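Local coordinates for protein alpha-glucosidase (Bacteroides thetaiotaomicron, PDB 5XFM) that acts as a bifunctional beta-L-arabinopyranosidase and alpha-galactosidase of glycoside hydrolase family 97 and carries a bound calcium ion, at residues 47-52 against 263-268; 204-209 against 562-567; 383-388 against 413-418. The protein carries 1 engineered substitution. One frame throughout, in Å; residues are numbered along the deposited sequence.

In the fold
From the N terminus the chain first lays down residues 47-52, and contact 1 closes when it returns at 263-268, joining the two facing sheets of the N-terminal beta domain. Before that loop is shut, residues 204-209 have passed, and these wait until 562-567 to complete contact 2, which ties the N-terminal domain to the C-terminal one; contacts 1 and 2 therefore cross. They also touch, since strands 206-212 and 256-266 are neighbours in one sheet. Contact 3, 383-388 with 413-418, is nested inside the loop of contact 2; it joins two helices of the intervening barrel, with its nearest atoms about 16 Å from those of contact 2.

Contact 1 of 3, residues 47-52 against 263-268; sequences KTMLEK and ITVGDH
M49 meets V265 with CG turned anti to its own carbonyl carbon (chi1 -55°) and with two further bends at chi2 and chi3, which curl the side chain until its methyl lies against the opposite strand. V265 in turn holds CG2 anti to the backbone N, and this is the branch that does the touching: CG2 lies 3.7 Å from M49 CE and 3.7 Å from M49 CG. The two side chains pass each other at a slant, so the flexible thioether wraps round the compact valine branch. The same M49 CE also rests 3.5 Å from the carbonyl O of G266, an oxygen that probably accepts a hydrogen bond from the backbone N of W206. A glycine suits that position because a beta carbon there would be crowded by the carbonyl O of H268.

L50 and I263 instead reach toward each other tip to tip. L50 CD1 stands 3.8 Å from I263 CG2, while its other methyl, CD2, is 3.9 Å from I263 CD1, so two branched ends meet in a paired, purely apolar contact. No hydrogen bond crosses between 47-52 and 263-268. Consecutive residues M49 and L50 can both point at the partner because a classic beta bulge places them together opposite V42.

The contact is interior packing between two facing antiparallel sheets, one holding strand 47-59 and the other strand 256-266. V207 of strand 206-212 packs on M49, L50 and I263, while Y40 of strand 39-44 and F146 of strand 136-147 enclose the L50-I263 pair.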
loop_
_atom_site.group_PDB
_atom_site.type_symbol
_atom_site.label_atom_id
_atom_site.label_comp_id
_atom_site.label_asym_id
_atom_site.label_seq_id
_atom_site.Cartn_x
_atom_site.Cartn_y
_atom_site.Cartn_z
ATOM N N LYS A 47 -2.157 -23.490 16.890
ATOM C CA LYS A 47 -0.929 -22.833 17.304
ATOM C C LYS A 47 -1.193 -21.387 17.679
ATOM O O LYS A 47 -1.943 -20.688 17.000
ATOM C CB LYS A 47 0.137 -22.908 16.207
ATOM C CG LYS A 47 0.502 -24.322 15.772
ATOM C CD LYS A 47 1.066 -25.127 16.942
ATOM C CE LYS A 47 2.110 -24.342 17.737
ATOM N NZ LYS A 47 2.856 -25.200 18.705
ATOM N N THR A 48 -0.602 -20.962 18.793
ATOM C CA THR A 48 -0.701 -19.581 19.237
ATOM C C THR A 48 0.003 -18.668 18.237
ATOM O O THR A 48 1.191 -18.847 17.943
ATOM C CB THR A 48 -0.075 -19.385 20.641
ATOM O OG1 THR A 48 -0.633 -20.330 21.562
ATOM C CG2 THR A 48 -0.326 -17.971 21.154
ATOM N N MET A 49 -0.731 -17.684 17.727
ATOM C CA MET A 49 -0.188 -16.740 16.759
ATOM C C MET A 49 -0.078 -15.361 17.394
ATOM O O MET A 49 0.906 -14.641 17.198
ATOM C CB MET A 49 -1.068 -16.702 15.514
ATOM C CG MET A 49 -1.277 -18.068 14.893
ATOM S SD MET A 49 0.275 -18.777 14.325
ATOM C CE MET A 49 0.527 -17.842 12.819
ATOM N N LEU A 50 -1.100 -14.995 18.158
ATOM C CA LEU A 50 -1.002 -13.838 19.032
ATOM C C LEU A 50 -1.326 -14.288 20.437
ATOM O O LEU A 50 -2.339 -14.944 20.663
ATOM C CB LEU A 50 -1.967 -12.724 18.614
ATOM C CG LEU A 50 -1.583 -11.786 17.470
ATOM C CD1 LEU A 50 -1.881 -12.449 16.139
ATOM C CD2 LEU A 50 -2.355 -10.477 17.596
ATOM N N GLU A 51 -0.450 -13.971 21.378
ATOM C CA GLU A 51 -0.769 -14.203 22.771
ATOM C C GLU A 51 -1.679 -13.094 23.271
ATOM O O GLU A 51 -2.104 -12.230 22.502
ATOM C CB GLU A 51 0.494 -14.342 23.617
ATOM C CG GLU A 51 1.362 -15.497 23.142
ATOM C CD GLU A 51 2.559 -15.735 24.016
ATOM O OE1 GLU A 51 3.258 -14.758 24.347
ATOM O OE2 GLU A 51 2.767 -16.899 24.415
ATOM N N LYS A 52 -1.983 -13.133 24.559
ATOM C CA LYS A 52 -2.901 -12.180 25.149
ATOM C C LYS A 52 -2.462 -10.741 24.879
ATOM O O LYS A 52 -1.424 -10.274 25.356
ATOM C CB LYS A 52 -3.007 -12.471 26.635
ATOM C CG LYS A 52 -3.740 -13.788 26.881
ATOM C CD LYS A 52 -3.799 -14.142 28.337
ATOM C CE LYS A 52 -4.534 -13.086 29.104
ATOM N NZ LYS A 52 -5.298 -13.684 30.231
ATOM N N ILE A 263 -5.588 -8.099 11.352
ATOM C CA ILE A 263 -4.629 -9.168 11.572
ATOM C C ILE A 263 -4.791 -10.259 10.515
ATOM O O ILE A 263 -5.772 -10.997 10.524
ATOM C CB ILE A 263 -4.801 -9.804 12.958
ATOM C CG1 ILE A 263 -4.908 -8.729 14.040
ATOM C CG2 ILE A 263 -3.665 -10.776 13.248
ATOM C CD1 ILE A 263 -5.293 -9.280 15.405
ATOM N N THR A 264 -3.843 -10.346 9.591
ATOM C CA THR A 264 -3.880 -11.386 8.573
ATOM C C THR A 264 -2.976 -12.523 9.023
ATOM O O THR A 264 -1.775 -12.347 9.158
ATOM C CB THR A 264 -3.418 -10.853 7.207
ATOM O OG1 THR A 264 -4.272 -9.778 6.805
ATOM C CG2 THR A 264 -3.447 -11.952 6.153
ATOM N N VAL A 265 -3.543 -13.689 9.274
ATOM C CA VAL A 265 -2.773 -14.751 9.913
ATOM C C VAL A 265 -2.894 -16.044 9.112
ATOM O O VAL A 265 -3.950 -16.337 8.557
ATOM C CB VAL A 265 -3.217 -14.943 11.382
ATOM C CG1 VAL A 265 -4.716 -14.809 11.502
ATOM C CG2 VAL A 265 -2.724 -16.279 11.955
ATOM N N GLY A 266 -1.807 -16.805 9.027
ATOM C CA GLY A 266 -1.873 -18.103 8.379
ATOM C C GLY A 266 -0.696 -18.986 8.728
ATOM O O GLY A 266 0.223 -18.549 9.404
ATOM N N ASP A 267 -0.732 -20.240 8.293
ATOM C CA ASP A 267 0.419 -21.110 8.469
ATOM C C ASP A 267 1.344 -20.989 7.265
ATOM O O ASP A 267 2.436 -21.548 7.256
ATOM C CB ASP A 267 -0.014 -22.568 8.657
ATOM C CG ASP A 267 -0.928 -23.054 7.543
ATOM O OD1 ASP A 267 -1.367 -22.219 6.715
ATOM O OD2 ASP A 267 -1.177 -24.277 7.473
ATOM N N HIS A 268 0.892 -20.250 6.256
ATOM C CA HIS A 268 1.670 -20.005 5.044
ATOM C C HIS A 268 1.612 -18.543 4.604
ATOM O O HIS A 268 0.842 -17.748 5.139
ATOM C CB HIS A 268 1.186 -20.907 3.902
ATOM C CG HIS A 268 1.358 -22.370 4.172
ATOM N ND1 HIS A 268 0.300 -23.255 4.184
ATOM C CD2 HIS A 268 2.466 -23.105 4.427
ATOM C CE1 HIS A 268 0.749 -24.469 4.446
ATOM N NE2 HIS A 268 2.060 -24.405 4.599
#

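Contact 2 of 3, residues 204-209 against 562-567; sequences DGWVLV and GYPGKY
W206 and Y563 form an aromatic pair, an offset edge-to-face stack in which the indole's six-membered ring presents its edge to the tyrosine face. Their planes stand 71° apart and the ring centroids 5.5 Å. Two neighbouring rim carbons do the touching: W206 CZ2 and W206 CH2 each approach Y563 CE1 to 3.7 Å. With CG anti to the backbone N (chi1 -167°), Y563 extends its ring to meet the tryptophan.

The other apolar contact is lighter. P564 brings its CD to 4.1 Å from W206 CH2, and that same CD lies over one face of the Y563 ring, so proline and tyrosine make a joint seat for the indole.

Polar bonds fix the seat. Y563 OH is hydrogen-bonded to D180, and Y563 O accepts from both K566 N and Y567 N. Between them P564 and G565 take the corner positions of a type II turn, where glycine tolerates the positive phi (88°) that a side chain would resist. Replacing Y563 by an alanine would probably leave the edge of W206 without its aromatic face and D180 without its hydroxyl partner.

This is the bulged hairpin turn between strands 556-563 and 567-574 of the C-terminal beta domain, docked on a sheet of the N-terminal domain: an interdomain joint within a three-domain family 97 enzyme.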
loop_
_atom_site.group_PDB
_atom_site.type_symbol
_atom_site.label_atom_id
_atom_site.label_comp_id
_atom_site.label_asym_id
_atom_site.label_seq_id
_atom_site.Cartn_x
_atom_site.Cartn_y
_atom_site.Cartn_z
ATOM N N ASP A 204 5.361 -21.650 12.906
ATOM C CA ASP A 204 3.905 -21.761 12.899
ATOM C C ASP A 204 3.207 -20.750 11.985
ATOM O O ASP A 204 2.012 -20.509 12.138
ATOM C CB ASP A 204 3.361 -21.612 14.318
ATOM C CG ASP A 204 4.052 -22.529 15.302
ATOM O OD1 ASP A 204 4.350 -23.677 14.918
ATOM O OD2 ASP A 204 4.282 -22.110 16.457
ATOM N N GLY A 205 3.934 -20.181 11.027
ATOM C CA GLY A 205 3.323 -19.295 10.049
ATOM C C GLY A 205 3.579 -17.797 10.162
ATOM O O GLY A 205 4.654 -17.368 10.563
ATOM N N TRP A 206 2.590 -17.002 9.760
ATOM C CA TRP A 206 2.784 -15.573 9.564
ATOM C C TRP A 206 1.617 -14.715 10.053
ATOM O O TRP A 206 0.448 -15.118 9.990
ATOM C CB TRP A 206 3.032 -15.280 8.078
ATOM C CG TRP A 206 4.157 -16.070 7.466
ATOM C CD1 TRP A 206 4.098 -17.344 6.976
ATOM C CD2 TRP A 206 5.515 -15.639 7.296
ATOM N NE1 TRP A 206 5.329 -17.726 6.502
ATOM C CE2 TRP A 206 6.215 -16.696 6.686
ATOM C CE3 TRP A 206 6.202 -14.455 7.593
ATOM C CZ2 TRP A 206 7.576 -16.609 6.370
ATOM C CZ3 TRP A 206 7.548 -14.368 7.278
ATOM C CH2 TRP A 206 8.221 -15.441 6.675
ATOM N N VAL A 207 1.955 -13.511 10.503
ATOM C CA VAL A 207 0.974 -12.510 10.910
ATOM C C VAL A 207 1.291 -11.126 10.314
ATOM O O VAL A 207 2.405 -10.647 10.423
ATOM C CB VAL A 207 0.909 -12.388 12.436
ATOM C CG1 VAL A 207 0.025 -11.210 12.838
ATOM C CG2 VAL A 207 0.407 -13.695 13.064
ATOM N N LEU A 208 0.314 -10.494 9.674
ATOM C CA LEU A 208 0.450 -9.122 9.195
ATOM C C LEU A 208 -0.512 -8.184 9.921
ATOM O O LEU A 208 -1.731 -8.347 9.840
ATOM C CB LEU A 208 0.189 -9.051 7.696
ATOM C CG LEU A 208 0.369 -7.676 7.046
ATOM C CD1 LEU A 208 1.847 -7.291 6.891
ATOM C CD2 LEU A 208 -0.369 -7.614 5.716
ATOM N N VAL A 209 0.040 -7.207 10.629
ATOM C CA VAL A 209 -0.750 -6.234 11.382
ATOM C C VAL A 209 -0.904 -4.930 10.601
ATOM O O VAL A 209 0.084 -4.363 10.137
ATOM C CB VAL A 209 -0.101 -5.940 12.752
ATOM C CG1 VAL A 209 -0.790 -4.791 13.454
ATOM C CG2 VAL A 209 -0.104 -7.200 13.619
ATOM N N GLY A 562 7.560 -18.286 -2.627
ATOM C CA GLY A 562 8.396 -17.175 -2.217
ATOM C C GLY A 562 8.738 -17.092 -0.742
ATOM O O GLY A 562 8.223 -17.840 0.092
ATOM N N TYR A 563 9.635 -16.164 -0.434
ATOM C CA TYR A 563 10.000 -15.821 0.931
ATOM C C TYR A 563 10.438 -14.363 0.915
ATOM O O TYR A 563 11.246 -13.960 0.059
ATOM C CB TYR A 563 11.114 -16.736 1.453
ATOM C CG TYR A 563 11.345 -16.653 2.945
ATOM C CD1 TYR A 563 10.724 -17.543 3.808
ATOM C CD2 TYR A 563 12.181 -15.690 3.491
ATOM C CE1 TYR A 563 10.926 -17.475 5.172
ATOM C CE2 TYR A 563 12.388 -15.614 4.853
ATOM C CZ TYR A 563 11.756 -16.513 5.688
ATOM O OH TYR A 563 11.955 -16.451 7.045
ATOM N N PRO A 564 9.905 -13.568 1.857
ATOM C CA PRO A 564 10.080 -12.113 1.912
ATOM C C PRO A 564 11.541 -11.696 1.968
ATOM O O PRO A 564 12.258 -12.077 2.900
ATOM C CB PRO A 564 9.359 -11.719 3.206
ATOM C CG PRO A 564 8.380 -12.802 3.435
ATOM C CD PRO A 564 9.063 -14.053 2.959
ATOM N N GLY A 565 11.960 -10.908 0.980
ATOM C CA GLY A 565 13.316 -10.398 0.902
ATOM C C GLY A 565 14.279 -11.317 0.171
ATOM O O GLY A 565 15.395 -10.916 -0.166
ATOM N N LYS A 566 13.836 -12.534 -0.123
ATOM C CA LYS A 566 14.704 -13.528 -0.744
ATOM C C LYS A 566 14.258 -13.815 -2.172
ATOM O O LYS A 566 15.047 -13.695 -3.114
ATOM C CB LYS A 566 14.722 -14.805 0.091
ATOM C CG LYS A 566 15.583 -14.674 1.344
ATOM C CD LYS A 566 15.441 -15.877 2.258
ATOM C CE LYS A 566 16.471 -15.844 3.378
ATOM N NZ LYS A 566 15.889 -15.383 4.669
ATOM N N TYR A 567 12.991 -14.178 -2.345
ATOM C CA TYR A 567 12.488 -14.411 -3.698
ATOM C C TYR A 567 10.975 -14.349 -3.719
ATOM O O TYR A 567 10.333 -14.498 -2.685
ATOM C CB TYR A 567 12.989 -15.754 -4.247
ATOM C CG TYR A 567 12.344 -16.987 -3.652
ATOM C CD1 TYR A 567 12.710 -17.451 -2.394
ATOM C CD2 TYR A 567 11.399 -17.713 -4.368
ATOM C CE1 TYR A 567 12.133 -18.589 -1.853
ATOM C CE2 TYR A 567 10.822 -18.853 -3.843
ATOM C CZ TYR A 567 11.189 -19.284 -2.581
ATOM O OH TYR A 567 10.614 -20.415 -2.051
#

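Contact 3 of 3, residues 383-388 against 413-418; sequences IIRKRE and MRLYED
R385 offers one face of its guanidinium group to D418, but to the backbone of that residue: the carbonyl carbon C of D418 sits 4.2 Å above the guanidinium plane, toward its rim, with D418 O over the same group. L415 CD1 comes to it obliquely, 4.0 Å from R385 NH1. The D418 carboxylate is turned 52° from the guanidinium plane. Leucine suits position 415 because its branched end sets a methyl beside the guanidinium, and D418 suits its place through its CB and backbone, which do the touching while the carboxylate stands off.

The nearest approach across the two segments is van der Waals contact of a polar nitrogen with a methylene, R385 NH2 to D418 CB at 3.7 Å. To get there the arginine runs out straight, CG anti to the backbone N (chi1 -180°), and bends only at chi3, crossing both L415 and D418 at a slant. A long, flexible chain is needed, since the closest alpha carbons, R385 CA and D418 CA, are 9.8 Å apart.

No hydrogen bond or salt bridge joins 383-388 to 413-418. R385 NH2 and D418 OD2 remain 4.8 Å apart, so any mutual attraction is probably only long-range. The charge of this buried arginine is met by neighbours: NE makes a salt bridge with D422, one turn further along helix 410-425, and NH1 bonds to the carbonyl O of M379. With a bond at NE and another at NH1, the group is probably kept from turning.

Helices 382-395 and 410-425 alternate with parallel strands 357-363, 399-403 and 429-432. The contact thus packs two successive helices of beta-alpha-beta crossovers side by side, as on the outside of a TIM barrel, the fold of this family's middle domain.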
loop_
_atom_site.group_PDB
_atom_site.type_symbol
_atom_site.label_atom_id
_atom_site.label_comp_id
_atom_site.label_asym_id
_atom_site.label_seq_id
_atom_site.Cartn_x
_atom_site.Cartn_y
_atom_site.Cartn_z
ATOM N N ILE A 383 -11.124 26.911 -1.566
ATOM C CA ILE A 383 -11.476 27.879 -2.601
ATOM C C ILE A 383 -10.501 27.834 -3.778
ATOM O O ILE A 383 -10.902 27.659 -4.939
ATOM C CB ILE A 383 -11.513 29.307 -2.034
ATOM C CG1 ILE A 383 -12.671 29.451 -1.044
ATOM C CG2 ILE A 383 -11.631 30.331 -3.161
ATOM C CD1 ILE A 383 -12.572 30.678 -0.146
ATOM N N ILE A 384 -9.218 27.984 -3.462
ATOM C CA ILE A 384 -8.162 27.986 -4.467
ATOM C C ILE A 384 -8.078 26.638 -5.170
ATOM O O ILE A 384 -7.869 26.573 -6.385
ATOM C CB ILE A 384 -6.805 28.338 -3.830
ATOM C CG1 ILE A 384 -6.836 29.773 -3.306
ATOM C CG2 ILE A 384 -5.662 28.163 -4.819
ATOM C CD1 ILE A 384 -5.627 30.138 -2.492
ATOM N N ARG A 385 -8.285 25.567 -4.408
ATOM C CA ARG A 385 -8.220 24.210 -4.938
ATOM C C ARG A 385 -9.318 23.958 -5.962
ATOM O O ARG A 385 -9.068 23.405 -7.034
ATOM C CB ARG A 385 -8.314 23.179 -3.802
ATOM C CG ARG A 385 -8.249 21.730 -4.275
ATOM C CD ARG A 385 -8.271 20.751 -3.107
ATOM N NE ARG A 385 -9.451 20.923 -2.263
ATOM C CZ ARG A 385 -9.395 21.136 -0.952
ATOM N NH1 ARG A 385 -8.220 21.199 -0.342
ATOM N NH2 ARG A 385 -10.510 21.287 -0.253
ATOM N N LYS A 386 -10.539 24.352 -5.627
ATOM C CA LYS A 386 -11.641 24.175 -6.557
ATOM C C LYS A 386 -11.477 25.073 -7.790
ATOM O O LYS A 386 -11.778 24.656 -8.908
ATOM C CB LYS A 386 -12.978 24.428 -5.856
ATOM C CG LYS A 386 -13.355 23.318 -4.891
ATOM C CD LYS A 386 -14.657 23.592 -4.159
ATOM C CE LYS A 386 -14.535 24.762 -3.211
ATOM N NZ LYS A 386 -15.844 25.127 -2.604
ATOM N N ARG A 387 -10.956 26.282 -7.597
ATOM C CA ARG A 387 -10.619 27.140 -8.742
ATOM C C ARG A 387 -9.645 26.421 -9.696
ATOM O O ARG A 387 -9.858 26.329 -10.925
ATOM C CB ARG A 387 -10.021 28.455 -8.242
ATOM C CG ARG A 387 -9.612 29.438 -9.331
ATOM C CD ARG A 387 -9.184 30.764 -8.713
ATOM N NE ARG A 387 -10.293 31.372 -7.981
ATOM C CZ ARG A 387 -10.233 31.763 -6.712
ATOM N NH1 ARG A 387 -9.108 31.621 -6.027
ATOM N NH2 ARG A 387 -11.301 32.292 -6.122
ATOM N N GLU A 388 -8.596 25.870 -9.094
ATOM C CA GLU A 388 -7.583 25.129 -9.822
ATOM C C GLU A 388 -8.188 23.971 -10.591
ATOM O O GLU A 388 -7.948 23.829 -11.786
ATOM C CB GLU A 388 -6.514 24.615 -8.858
ATOM C CG GLU A 388 -5.273 24.069 -9.536
ATOM C CD GLU A 388 -4.399 25.154 -10.130
ATOM O OE1 GLU A 388 -4.526 26.327 -9.713
ATOM O OE2 GLU A 388 -3.579 24.830 -11.013
ATOM N N MET A 413 -5.532 13.957 7.451
ATOM C CA MET A 413 -6.566 13.062 6.923
ATOM C C MET A 413 -7.682 13.879 6.270
ATOM O O MET A 413 -8.164 13.553 5.168
ATOM C CB MET A 413 -7.146 12.172 8.030
ATOM C CG MET A 413 -6.127 11.276 8.725
ATOM S SD MET A 413 -5.260 10.199 7.567
ATOM C CE MET A 413 -3.649 10.985 7.577
ATOM N N ARG A 414 -8.083 14.944 6.963
ATOM C CA ARG A 414 -9.087 15.871 6.458
ATOM C C ARG A 414 -8.644 16.396 5.108
ATOM O O ARG A 414 -9.438 16.432 4.155
ATOM C CB ARG A 414 -9.314 17.028 7.436
ATOM C CG ARG A 414 -10.151 16.659 8.647
ATOM C CD ARG A 414 -10.247 17.815 9.638
ATOM N NE ARG A 414 -10.941 17.419 10.864
ATOM C CZ ARG A 414 -10.461 17.594 12.092
ATOM N NH1 ARG A 414 -9.279 18.166 12.268
ATOM N NH2 ARG A 414 -11.163 17.203 13.146
ATOM N N LEU A 415 -7.364 16.769 5.019
ATOM C CA LEU A 415 -6.853 17.293 3.757
ATOM C C LEU A 415 -6.893 16.252 2.612
ATOM O O LEU A 415 -7.368 16.560 1.508
ATOM C CB LEU A 415 -5.434 17.809 3.951
ATOM C CG LEU A 415 -4.793 18.474 2.735
ATOM C CD1 LEU A 415 -5.635 19.655 2.253
ATOM C CD2 LEU A 415 -3.399 18.917 3.091
ATOM N N TYR A 416 -6.397 15.039 2.873
ATOM C CA TYR A 416 -6.453 13.938 1.901
ATOM C C TYR A 416 -7.851 13.756 1.336
ATOM O O TYR A 416 -8.060 13.707 0.109
ATOM C CB TYR A 416 -6.024 12.600 2.529
ATOM C CG TYR A 416 -4.537 12.371 2.703
ATOM C CD1 TYR A 416 -3.707 12.136 1.608
ATOM C CD2 TYR A 416 -3.971 12.332 3.974
ATOM C CE1 TYR A 416 -2.351 11.910 1.777
ATOM C CE2 TYR A 416 -2.623 12.105 4.150
ATOM C CZ TYR A 416 -1.818 11.894 3.053
ATOM O OH TYR A 416 -0.474 11.671 3.248
ATOM N N GLU A 417 -8.806 13.617 2.252
ATOM C CA GLU A 417 -10.176 13.332 1.864
ATOM C C GLU A 417 -10.804 14.476 1.069
ATOM O O GLU A 417 -11.365 14.246 0.002
ATOM C CB GLU A 417 -11.014 13.014 3.102
ATOM C CG GLU A 417 -12.455 12.684 2.812
ATOM C CD GLU A 417 -13.212 12.309 4.074
ATOM O OE1 GLU A 417 -13.110 11.136 4.502
ATOM O OE2 GLU A 417 -13.885 13.188 4.651
ATOM N N ASP A 418 -10.692 15.704 1.574
ATOM C CA ASP A 418 -11.255 16.860 0.870
ATOM C C ASP A 418 -10.657 17.032 -0.541
ATOM O O ASP A 418 -11.373 17.384 -1.492
ATOM C CB ASP A 418 -11.058 18.140 1.692
ATOM C CG ASP A 418 -11.805 18.103 3.019
ATOM O OD1 ASP A 418 -12.653 17.205 3.202
ATOM O OD2 ASP A 418 -11.571 18.985 3.869
#